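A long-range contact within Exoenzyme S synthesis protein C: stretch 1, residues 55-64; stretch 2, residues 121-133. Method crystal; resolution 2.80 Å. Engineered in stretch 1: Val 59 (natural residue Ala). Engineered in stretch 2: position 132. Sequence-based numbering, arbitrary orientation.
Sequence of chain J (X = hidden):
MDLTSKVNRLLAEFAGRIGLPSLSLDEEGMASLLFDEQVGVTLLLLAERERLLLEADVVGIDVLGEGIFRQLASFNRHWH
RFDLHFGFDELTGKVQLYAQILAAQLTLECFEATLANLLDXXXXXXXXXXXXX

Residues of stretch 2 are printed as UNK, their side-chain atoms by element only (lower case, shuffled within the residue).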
# COMPACT_ATOMS: atom_id res chain seq x y z
N GLU J 55 9.37 -0.51 5.05
CA GLU J 55 9.25 -1.96 5.01
C GLU J 55 9.53 -2.56 6.39
O GLU J 55 10.40 -2.07 7.11
CB GLU J 55 10.20 -2.56 3.97
CG GLU J 55 9.88 -2.18 2.54
CD GLU J 55 10.83 -2.83 1.54
OE1 GLU J 55 11.77 -3.53 1.98
OE2 GLU J 55 10.63 -2.64 0.32
N ALA J 56 8.80 -3.61 6.73
CA ALA J 56 8.97 -4.26 8.03
C ALA J 56 8.92 -5.78 7.90
O ALA J 56 7.91 -6.33 7.46
CB ALA J 56 7.92 -3.77 9.01
N ASP J 57 10.00 -6.44 8.29
CA ASP J 57 10.04 -7.90 8.27
C ASP J 57 9.23 -8.47 9.44
O ASP J 57 9.49 -8.15 10.60
CB ASP J 57 11.49 -8.40 8.35
CG ASP J 57 12.29 -8.05 7.10
OD1 ASP J 57 11.72 -7.44 6.17
OD2 ASP J 57 13.49 -8.38 7.06
N VAL J 58 8.25 -9.30 9.12
CA VAL J 58 7.37 -9.87 10.12
C VAL J 58 7.81 -11.27 10.54
O VAL J 58 8.35 -11.46 11.63
CB VAL J 58 5.91 -9.92 9.63
CG1 VAL J 58 5.00 -10.51 10.70
CG2 VAL J 58 5.44 -8.53 9.24
N VAL J 59 7.59 -12.25 9.66
CA VAL J 59 7.97 -13.64 9.96
C VAL J 59 8.60 -14.35 8.76
O VAL J 59 8.52 -13.88 7.63
CB VAL J 59 6.76 -14.47 10.43
CG1 VAL J 59 6.46 -14.18 11.88
CG2 VAL J 59 5.55 -14.20 9.55
N GLY J 60 9.20 -15.50 9.03
CA GLY J 60 9.76 -16.34 7.99
C GLY J 60 8.75 -17.37 7.52
O GLY J 60 7.95 -17.87 8.32
N ILE J 61 8.78 -17.68 6.23
CA ILE J 61 7.81 -18.59 5.64
C ILE J 61 7.98 -20.03 6.14
O ILE J 61 7.06 -20.84 6.06
CB ILE J 61 7.89 -18.57 4.10
CG1 ILE J 61 6.69 -19.29 3.49
CG2 ILE J 61 9.20 -19.19 3.63
CD1 ILE J 61 6.69 -19.30 1.97
N ASP J 62 9.16 -20.33 6.67
CA ASP J 62 9.47 -21.68 7.14
C ASP J 62 8.71 -22.05 8.42
O ASP J 62 8.50 -23.23 8.70
CB ASP J 62 10.98 -21.85 7.35
CG ASP J 62 11.56 -20.84 8.32
OD1 ASP J 62 12.76 -20.96 8.66
OD2 ASP J 62 10.83 -19.93 8.75
N VAL J 63 8.30 -21.04 9.18
CA VAL J 63 7.56 -21.28 10.42
C VAL J 63 6.06 -21.14 10.19
O VAL J 63 5.26 -21.34 11.11
CB VAL J 63 8.00 -20.30 11.54
CG1 VAL J 63 7.46 -20.76 12.88
CG2 VAL J 63 9.51 -20.20 11.58
N LEU J 64 5.68 -20.81 8.96
CA LEU J 64 4.28 -20.61 8.61
C LEU J 64 3.69 -21.81 7.88
O LEU J 64 4.30 -22.34 6.95
CB LEU J 64 4.12 -19.36 7.75
CG LEU J 64 4.62 -18.05 8.35
CD1 LEU J 64 4.38 -16.90 7.38
CD2 LEU J 64 3.94 -17.78 9.68
N UNK J 121 2.25 -3.63 14.94
CA UNK J 121 1.57 -4.64 14.15
C UNK J 121 2.52 -5.75 13.71
O UNK J 121 2.16 -6.93 13.72
c UNK J 121 0.89 -4.00 12.93
c UNK J 121 -0.53 -2.09 13.95
n UNK J 121 -1.88 -1.84 13.98
n UNK J 121 -1.61 -3.67 12.90
c UNK J 121 -0.35 -3.25 13.27
c UNK J 121 -2.51 -2.81 13.34
N UNK J 122 3.73 -5.37 13.32
CA UNK J 122 4.73 -6.33 12.87
C UNK J 122 5.04 -7.35 13.96
O UNK J 122 5.15 -8.55 13.68
c UNK J 122 6.00 -5.61 12.44
N UNK J 123 5.18 -6.87 15.19
CA UNK J 123 5.45 -7.75 16.32
C UNK J 123 4.25 -8.63 16.63
O UNK J 123 4.39 -9.75 17.12
c UNK J 123 7.14 -6.17 17.40
c UNK J 123 7.50 -5.38 18.64
o UNK J 123 8.70 -5.09 18.83
c UNK J 123 5.84 -6.93 17.55
o UNK J 123 6.59 -5.03 19.42
N UNK J 124 3.06 -8.11 16.34
CA UNK J 124 1.82 -8.83 16.59
C UNK J 124 1.64 -10.00 15.63
O UNK J 124 1.33 -11.11 16.04
c UNK J 124 -1.46 -8.89 15.55
c UNK J 124 -3.17 -9.78 16.96
c UNK J 124 -2.43 -9.44 18.07
c UNK J 124 -1.20 -8.83 17.92
c UNK J 124 -2.68 -9.51 15.70
c UNK J 124 -0.70 -8.55 16.66
c UNK J 124 0.63 -7.87 16.50
N UNK J 125 1.85 -9.74 14.34
CA UNK J 125 1.74 -10.78 13.32
C UNK J 125 2.94 -11.72 13.35
O UNK J 125 2.89 -12.82 12.80
c UNK J 125 -3.67 -10.43 10.80
c UNK J 125 0.28 -9.43 11.74
c UNK J 125 -1.43 -11.30 11.17
c UNK J 125 -0.99 -10.00 11.41
c UNK J 125 -2.77 -11.51 10.87
c UNK J 125 1.58 -10.17 11.93
c UNK J 125 0.08 -8.08 11.85
c UNK J 125 -3.26 -9.15 11.03
c UNK J 125 -1.92 -8.94 11.33
n UNK J 125 -1.24 -7.78 11.60
N UNK J 126 4.01 -11.29 14.00
CA UNK J 126 5.19 -12.13 14.16
C UNK J 126 4.96 -13.16 15.26
O UNK J 126 5.55 -14.25 15.24
n UNK J 126 10.09 -11.61 14.61
c UNK J 126 7.71 -12.07 14.65
c UNK J 126 6.42 -11.28 14.49
o UNK J 126 8.74 -10.18 15.70
c UNK J 126 8.89 -11.21 15.03
N UNK J 127 4.10 -12.82 16.21
CA UNK J 127 3.81 -13.70 17.34
C UNK J 127 2.56 -14.53 17.08
O UNK J 127 2.34 -15.55 17.73
c UNK J 127 3.29 -12.83 21.12
c UNK J 127 3.44 -13.70 19.88
n UNK J 127 3.72 -10.09 20.56
c UNK J 127 3.64 -12.88 18.62
c UNK J 127 4.69 -10.79 21.15
n UNK J 127 4.51 -12.08 21.42
n UNK J 127 5.83 -10.19 21.46
N UNK J 128 1.75 -14.10 16.11
CA UNK J 128 0.49 -14.77 15.81
C UNK J 128 0.59 -15.78 14.67
O UNK J 128 0.10 -16.90 14.78
c UNK J 128 -1.96 -14.29 15.08
c UNK J 128 -2.94 -13.16 14.81
c UNK J 128 -2.50 -15.23 16.15
c UNK J 128 -0.59 -13.73 15.50
N UNK J 129 1.22 -15.37 13.57
CA UNK J 129 1.27 -16.18 12.36
C UNK J 129 1.91 -17.57 12.51
O UNK J 129 1.38 -18.55 11.99
c UNK J 129 1.15 -14.24 10.65
c UNK J 129 1.93 -13.57 9.53
c UNK J 129 1.94 -15.41 11.22
c UNK J 129 -0.21 -14.70 10.15
N UNK J 130 3.06 -17.66 13.20
CA UNK J 130 3.72 -18.96 13.36
C UNK J 130 2.77 -20.04 13.86
O UNK J 130 1.98 -19.79 14.77
c UNK J 130 5.11 -17.23 14.22
c UNK J 130 3.81 -16.57 13.84
c UNK J 130 4.79 -18.67 14.41
N UNK J 131 2.85 -21.23 13.28
CA UNK J 131 1.98 -22.34 13.67
C UNK J 131 2.77 -23.43 14.38
O UNK J 131 2.20 -24.41 14.86
s UNK J 131 2.37 -23.73 11.26
c UNK J 131 1.27 -22.92 12.45
N UNK J 132 4.09 -23.26 14.43
CA UNK J 132 4.97 -24.25 15.04
C UNK J 132 4.69 -24.43 16.53
O UNK J 132 5.02 -25.47 17.10
c UNK J 132 6.43 -23.86 14.82
N UNK J 133 4.08 -23.42 17.14
CA UNK J 133 3.75 -23.47 18.56
C UNK J 133 5.00 -23.49 19.43
O UNK J 133 6.12 -23.58 18.94
OXT UNK J 133 4.92 -23.40 20.66
o UNK J 133 2.52 -24.74 20.24
c UNK J 133 2.87 -24.69 18.87

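Position 121 carries one carbon and then a five-membered ring of three carbons and two nitrogens, an imidazole: His 121. Its ring leads away from stretch 1, so its polar edge costs the contact nothing. Position 122 has a single carbon, CB, pointing toward the strand 4.3 Å from CB of Ala 56; it is Ala 122, and its small methyl suits a buried place where helix and strand run close. Position 123 has three carbons, the third carrying two oxygens, and its CA-to-CB bond points away: Glu 123, whose carboxylate is hydrogen-bonded elsewhere in the structure. At 124 one carbon bears a six-carbon ring, and the CA-to-CB bond again points away. This is Phe 124, exposed and touching a crystal neighbour; the present contact does not account for its apolar character.

Position 125 shows one carbon followed by fused five- and six-membered rings with eight carbons and one nitrogen, an indole. The ring leads away, yet CB of 125 lies 3.7 Å from CG1 of Val 58, so the base of the side chain serves the contact: Trp 125. Position 126 has three carbons, the third carrying one oxygen and one nitrogen; its second side-chain carbon lies 3.1 Å from O of Val 58, and its CA 3.3 Å from CG1 of Val 59, an engineered residue. It is Gln 126, extended with chi1 and chi2 both t, whose methylenes can pack on the strand; NE2 of Gln 126 comes within 3.5 Å of O of Val 58, but at an angle too poor for a hydrogen bond.

Position 127, three carbons, a nitrogen and a carbon bearing two more nitrogens, is Arg 127; its CA-to-CB bond points away and it is exposed, as suits a charged group. Position 128 has four carbons forked at the second, leading away: Leu 128, exposed and likewise unexplained by this contact. At 129 the same fork recurs, but the CA-to-CB bond points toward stretch 1; a terminal carbon meets CG2 of Val 59 at 3.7 Å, and CB of 129 meets CD2 of Leu 64 at 3.5 Å. Leu 129 suits this apolar setting.

At 130 three carbons close a ring onto the backbone nitrogen, with CB of 130 3.7 Å from CG1 of Val 63: Pro 130, its ring offering apolar surface. Position 131 has one carbon and a sulfur; N of 131 donates to O of Val 63 at 3.2 Å. This is Cys 131, though that bond needs only its backbone. Position 132 has one carbon, CB, 3.8 Å from CG1 of Val 63: the engineered Ala 132. Position 133, one carbon and one oxygen, is Ser 133, the exposed C-terminus.

The contact works in two parts. Helix and strand run nearly parallel, at 5°, and pack largely through apolar groups; beyond them, one nearly straight hydrogen bond (168°) joins the following segments, flanked by further apolar contacts.

Stretch 2 121-133: HAEFWQRLLPCAS
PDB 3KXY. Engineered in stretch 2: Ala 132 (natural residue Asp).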